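Local coordinates for Lmo1499 protein (Listeria monocytogenes, PDB 4IIW) that probably acts as a membrane-bound endolytic transglycosylase that cleaves nascent peptidoglycan strands and so terminates their elongation, at residues B[121-126]-B[136-141]; B[150-155]-B[161-166]. All blocks are in the same frame, centred on the assembly; numbering follows the deposited sequence.

Contact 1 (B[121-126]-B[136-141])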
# COMPACT_ATOMS: atom_id res chain seq x y z
N GLN B 121 29.87 31.87 -10.72
CA GLN B 121 29.13 31.04 -11.66
C GLN B 121 30.06 30.08 -12.41
O GLN B 121 29.68 28.94 -12.70
CB GLN B 121 28.35 31.92 -12.65
CG GLN B 121 27.28 32.78 -11.98
CD GLN B 121 26.66 33.83 -12.89
OE1 GLN B 121 27.35 34.52 -13.64
NE2 GLN B 121 25.35 34.00 -12.78
N ILE B 122 31.27 30.54 -12.69
CA ILE B 122 32.26 29.70 -13.35
C ILE B 122 32.59 28.58 -12.37
O ILE B 122 32.76 27.44 -12.78
CB ILE B 122 33.53 30.50 -13.74
CG1 ILE B 122 33.17 31.54 -14.82
CG2 ILE B 122 34.64 29.57 -14.29
CD1 ILE B 122 34.31 32.51 -15.16
N ALA B 123 32.64 28.91 -11.09
CA ALA B 123 32.96 27.91 -10.08
C ALA B 123 31.93 26.77 -10.08
O ALA B 123 32.29 25.60 -9.87
CB ALA B 123 33.06 28.55 -8.71
N ASP B 124 30.66 27.11 -10.33
CA ASP B 124 29.58 26.12 -10.41
C ASP B 124 29.77 25.22 -11.62
O ASP B 124 29.69 24.00 -11.52
CB ASP B 124 28.21 26.79 -10.55
CG ASP B 124 27.79 27.59 -9.33
OD1 ASP B 124 28.02 27.15 -8.18
OD2 ASP B 124 27.18 28.66 -9.53
N ARG B 125 30.01 25.81 -12.78
CA ARG B 125 30.18 25.03 -13.99
C ARG B 125 31.37 24.08 -13.80
O ARG B 125 31.30 22.90 -14.20
CB ARG B 125 30.33 25.92 -15.22
CG ARG B 125 29.14 26.88 -15.44
CD ARG B 125 27.86 26.18 -15.86
NE ARG B 125 27.73 26.08 -17.32
CZ ARG B 125 26.75 26.63 -18.05
NH1 ARG B 125 26.74 26.47 -19.37
NH2 ARG B 125 25.76 27.30 -17.47
N ILE B 126 32.43 24.57 -13.15
CA ILE B 126 33.61 23.75 -12.88
C ILE B 126 33.27 22.56 -11.98
O ILE B 126 33.65 21.43 -12.29
CB ILE B 126 34.76 24.56 -12.23
CG1 ILE B 126 35.41 25.48 -13.27
CG2 ILE B 126 35.80 23.60 -11.67
CD1 ILE B 126 36.49 26.46 -12.71
N ALA B 136 33.92 25.71 -2.49
CA ALA B 136 34.71 26.56 -1.60
C ALA B 136 36.20 26.61 -1.96
O ALA B 136 36.82 27.66 -1.86
CB ALA B 136 34.52 26.12 -0.13
N ASP B 137 36.76 25.47 -2.38
CA ASP B 137 38.19 25.38 -2.74
C ASP B 137 38.50 26.06 -4.06
O ASP B 137 39.55 26.71 -4.20
CB ASP B 137 38.60 23.92 -2.87
CG ASP B 137 38.39 23.14 -1.62
OD1 ASP B 137 38.07 23.76 -0.56
OD2 ASP B 137 38.53 21.90 -1.68
N VAL B 138 37.61 25.88 -5.03
CA VAL B 138 37.74 26.49 -6.34
C VAL B 138 37.71 28.00 -6.18
O VAL B 138 38.45 28.70 -6.86
CB VAL B 138 36.61 26.04 -7.29
CG1 VAL B 138 36.66 26.81 -8.62
CG2 VAL B 138 36.69 24.54 -7.51
N LEU B 139 36.84 28.51 -5.31
CA LEU B 139 36.79 29.95 -5.07
C LEU B 139 38.08 30.41 -4.39
O LEU B 139 38.62 31.47 -4.72
CB LEU B 139 35.58 30.36 -4.22
CG LEU B 139 34.22 30.44 -4.92
CD1 LEU B 139 33.19 30.89 -3.92
CD2 LEU B 139 34.23 31.40 -6.14
N LYS B 140 38.56 29.63 -3.43
CA LYS B 140 39.81 29.97 -2.77
C LYS B 140 40.98 30.01 -3.76
O LYS B 140 41.80 30.91 -3.71
CB LYS B 140 40.11 28.99 -1.65
CG LYS B 140 41.37 29.36 -0.89
CD LYS B 140 41.61 28.46 0.33
CE LYS B 140 42.82 28.94 1.11
NZ LYS B 140 43.12 28.09 2.28
N THR B 141 41.06 29.02 -4.64
CA THR B 141 42.15 28.98 -5.60
C THR B 141 42.10 30.23 -6.46
O THR B 141 43.12 30.88 -6.69
CB THR B 141 42.08 27.73 -6.52
OG1 THR B 141 42.27 26.53 -5.76
CG2 THR B 141 43.16 27.79 -7.57

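Contact 2 (B[150-155]-B[161-166])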
# COMPACT_ATOMS: atom_id res chain seq x y z
N SER B 150 51.15 33.66 -9.86
CA SER B 150 51.64 32.74 -10.91
C SER B 150 51.04 33.08 -12.26
O SER B 150 51.69 32.88 -13.28
CB SER B 150 51.40 31.26 -10.57
OG SER B 150 50.04 30.88 -10.63
N MSE B 151 49.81 33.59 -12.27
CA MSE B 151 49.18 34.02 -13.50
C MSE B 151 49.81 35.32 -14.01
O MSE B 151 50.02 35.50 -15.21
CB MSE B 151 47.69 34.23 -13.29
CG MSE B 151 46.85 32.97 -13.10
SE MSE B 151 46.96 31.65 -14.54
CE MSE B 151 48.49 30.62 -13.86
N ILE B 152 50.13 36.23 -13.09
CA ILE B 152 50.77 37.48 -13.46
C ILE B 152 52.14 37.17 -14.09
O ILE B 152 52.62 37.88 -14.96
CB ILE B 152 50.93 38.45 -12.24
CG1 ILE B 152 49.56 38.92 -11.75
CG2 ILE B 152 51.73 39.66 -12.61
CD1 ILE B 152 49.64 39.66 -10.43
N LYS B 153 52.75 36.08 -13.66
CA LYS B 153 54.03 35.70 -14.18
C LYS B 153 53.91 34.94 -15.52
O LYS B 153 54.72 35.15 -16.43
CB LYS B 153 54.76 34.83 -13.13
CG LYS B 153 56.27 34.72 -13.31
CD LYS B 153 56.99 36.07 -13.03
CE LYS B 153 58.49 35.97 -13.30
NZ LYS B 153 58.77 35.55 -14.70
N ALA B 154 52.90 34.08 -15.64
CA ALA B 154 52.73 33.25 -16.83
C ALA B 154 52.13 33.97 -18.04
O ALA B 154 52.40 33.60 -19.19
CB ALA B 154 51.87 32.01 -16.50
N TYR B 155 51.30 34.98 -17.77
CA TYR B 155 50.63 35.76 -18.82
C TYR B 155 50.81 37.26 -18.56
O TYR B 155 49.85 38.00 -18.36
CB TYR B 155 49.17 35.36 -18.88
CG TYR B 155 49.05 33.89 -19.12
CD1 TYR B 155 49.12 33.38 -20.40
CD2 TYR B 155 48.92 33.01 -18.07
CE1 TYR B 155 49.04 32.04 -20.63
CE2 TYR B 155 48.84 31.64 -18.29
CZ TYR B 155 48.90 31.16 -19.57
OH TYR B 155 48.84 29.81 -19.82
N ASN B 161 49.93 43.70 -12.68
CA ASN B 161 49.74 44.20 -11.32
C ASN B 161 48.40 44.91 -11.11
O ASN B 161 47.96 45.09 -9.98
CB ASN B 161 50.89 45.12 -10.88
CG ASN B 161 52.15 44.34 -10.49
OD1 ASN B 161 52.20 43.10 -10.56
ND2 ASN B 161 53.18 45.07 -10.09
N ASP B 162 47.76 45.33 -12.20
CA ASP B 162 46.45 45.97 -12.10
C ASP B 162 45.46 45.13 -11.28
O ASP B 162 44.68 45.68 -10.51
CB ASP B 162 45.88 46.31 -13.50
CG ASP B 162 46.58 47.55 -14.14
OD1 ASP B 162 47.26 48.30 -13.41
OD2 ASP B 162 46.43 47.78 -15.37
N VAL B 163 45.53 43.81 -11.40
CA VAL B 163 44.61 42.94 -10.67
C VAL B 163 44.83 42.91 -9.17
O VAL B 163 43.98 42.44 -8.43
CB VAL B 163 44.66 41.48 -11.19
CG1 VAL B 163 44.43 41.45 -12.70
CG2 VAL B 163 45.98 40.81 -10.81
N LEU B 164 45.96 43.39 -8.71
CA LEU B 164 46.23 43.38 -7.28
C LEU B 164 45.78 44.67 -6.61
O LEU B 164 46.22 44.99 -5.52
CB LEU B 164 47.72 43.17 -7.01
CG LEU B 164 48.37 41.87 -7.53
CD1 LEU B 164 49.82 41.82 -7.06
CD2 LEU B 164 47.60 40.65 -7.06
N ASN B 165 44.89 45.43 -7.25
CA ASN B 165 44.45 46.66 -6.62
C ASN B 165 43.52 46.39 -5.43
O ASN B 165 42.48 45.75 -5.55
CB ASN B 165 43.83 47.65 -7.61
CG ASN B 165 43.35 48.92 -6.93
OD1 ASN B 165 42.46 48.89 -6.08
ND2 ASN B 165 43.92 50.06 -7.33
N LYS B 166 43.95 46.92 -4.30
CA LYS B 166 43.28 46.81 -3.02
C LYS B 166 41.73 46.83 -3.08
O LYS B 166 41.07 46.14 -2.32
CB LYS B 166 43.79 47.95 -2.14
CG LYS B 166 45.36 48.05 -2.08
CD LYS B 166 45.87 49.26 -1.25
CE LYS B 166 45.56 49.13 0.22
NZ LYS B 166 46.06 50.30 1.02

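Contact 1 (B[121-126]-B[136-141])
Ala123 and Ile126 meet Val138 and Leu139 in an apolar helix-helix contact between helix 119-129 and helix 135-143, two consecutive helices that a short connection joins into a splayed helix-loop-helix unit. The two segments run in roughly opposed senses, 129° between their N-to-C directions, and their axes come within 9.6 Å of each other. The backbones are nearest at Ala123 and Val138, whose CA atoms lie 6.2 Å apart, a close approach consistent with the small side chain of Ala123. Its methyl group touches two neighbours of the other helix at once: CB of Ala123 is 4.0 Å from CG1 of Val138 and equally 4.0 Å from CD2 of Leu139. The shortest contacts of Val138 are made by its CG1 branch. With CG1 placed opposite the backbone N (chi1 173°), that methyl reaches Ala123 and also meets the end of Ile126, where CD1 stands 4.1 Å from Val138 CG1; the two side chains pass each other at a slant. Leu139 starts off beside the direct line between the helices, but its CD2 branch swings in to the Ala123 methyl, at the more accessible margin of the contact. Ile126 also packs on Met142 of helix 135-143, on Ile193 and Met197 of helix 190-204 and on Leu111 of strand 111-112, which ties the pair of helices into a larger apolar cluster. On another face of the first helix, Asp124 forms a salt bridge with Lys135, a charged link between the same two helices. Between the two segments themselves only methyl groups of aliphatic side chains meet, consistent with cohesion that comes from van der Waals packing and exclusion of water, the directional link being left to the Asp124-Lys135 pair.

Contact 2 (B[150-155]-B[161-166])
The last turn of helix 145-154 faces a short 3-10 segment, residues 161-163, across a chain reversal of a few residues, and the backbones are nearest at Ile152 and Asn161, whose CA atoms are 7.1 Å apart. Ile152 carries the contact from the helix side and meets three residues of the other segment. Its CD1 methyl does most of the touching: it lies 3.9 Å from CG2 of Val163, the two side chains reaching toward each other tip to tip, and 3.9 Å from CG of Leu164, whose side chain it meets at an oblique angle. Both terminal methyls of Leu164 are near as well, so CD1 of Ile152 sits against the forked end of the leucine. With CG1 of Val163 opposite the carbonyl carbon (chi1 -54°), its CG2 is flanked by both backbone branches and points at Ile152, coming within 4.2 Å of Ile152 CG1. The helix ends here, Tyr155 being the first residue to leave helical backbone angles, and the chain then turns back so that the 3-10 segment closes over the side of the helix it has just left. That segment is held by a bond of the 3-10 kind, Leu164 N to Asn161 O at 2.9 Å. Val163 is buried and packs further on Val148, one turn before Ile152 in the helix, and on Tyr175; Leu164 also touches Val148, while Ile152 rests on Val159 of the connecting loop. On the exposed side of the contact the Asn161 side chain, at about a right angle to Ile152, brings its amide oxygen OD1 to 4.0 Å from the Ile152 CG2 methyl, a van der Waals touch and not a hydrogen bond.

Contacts 1 and 2 follow one another along the chain: the first pairs helix 119-129 with helix 135-143, and the second begins on helix 145-154, which comes directly afterwards. Their centres are about 19 Å apart and their nearest atoms about 8 Å, so they do not touch. Helix 190-204 is a shared neighbour: Ile126 and, from the 136-141 segment, Thr141 pack on it, as do Met151 and Tyr155 from the 150-155 segment. Both contacts lie away from Glu232, the residue predicted to matter for catalysis. Contact 1 is the more central and buried, about 12 Å from the chain centre against about 21 Å for contact 2.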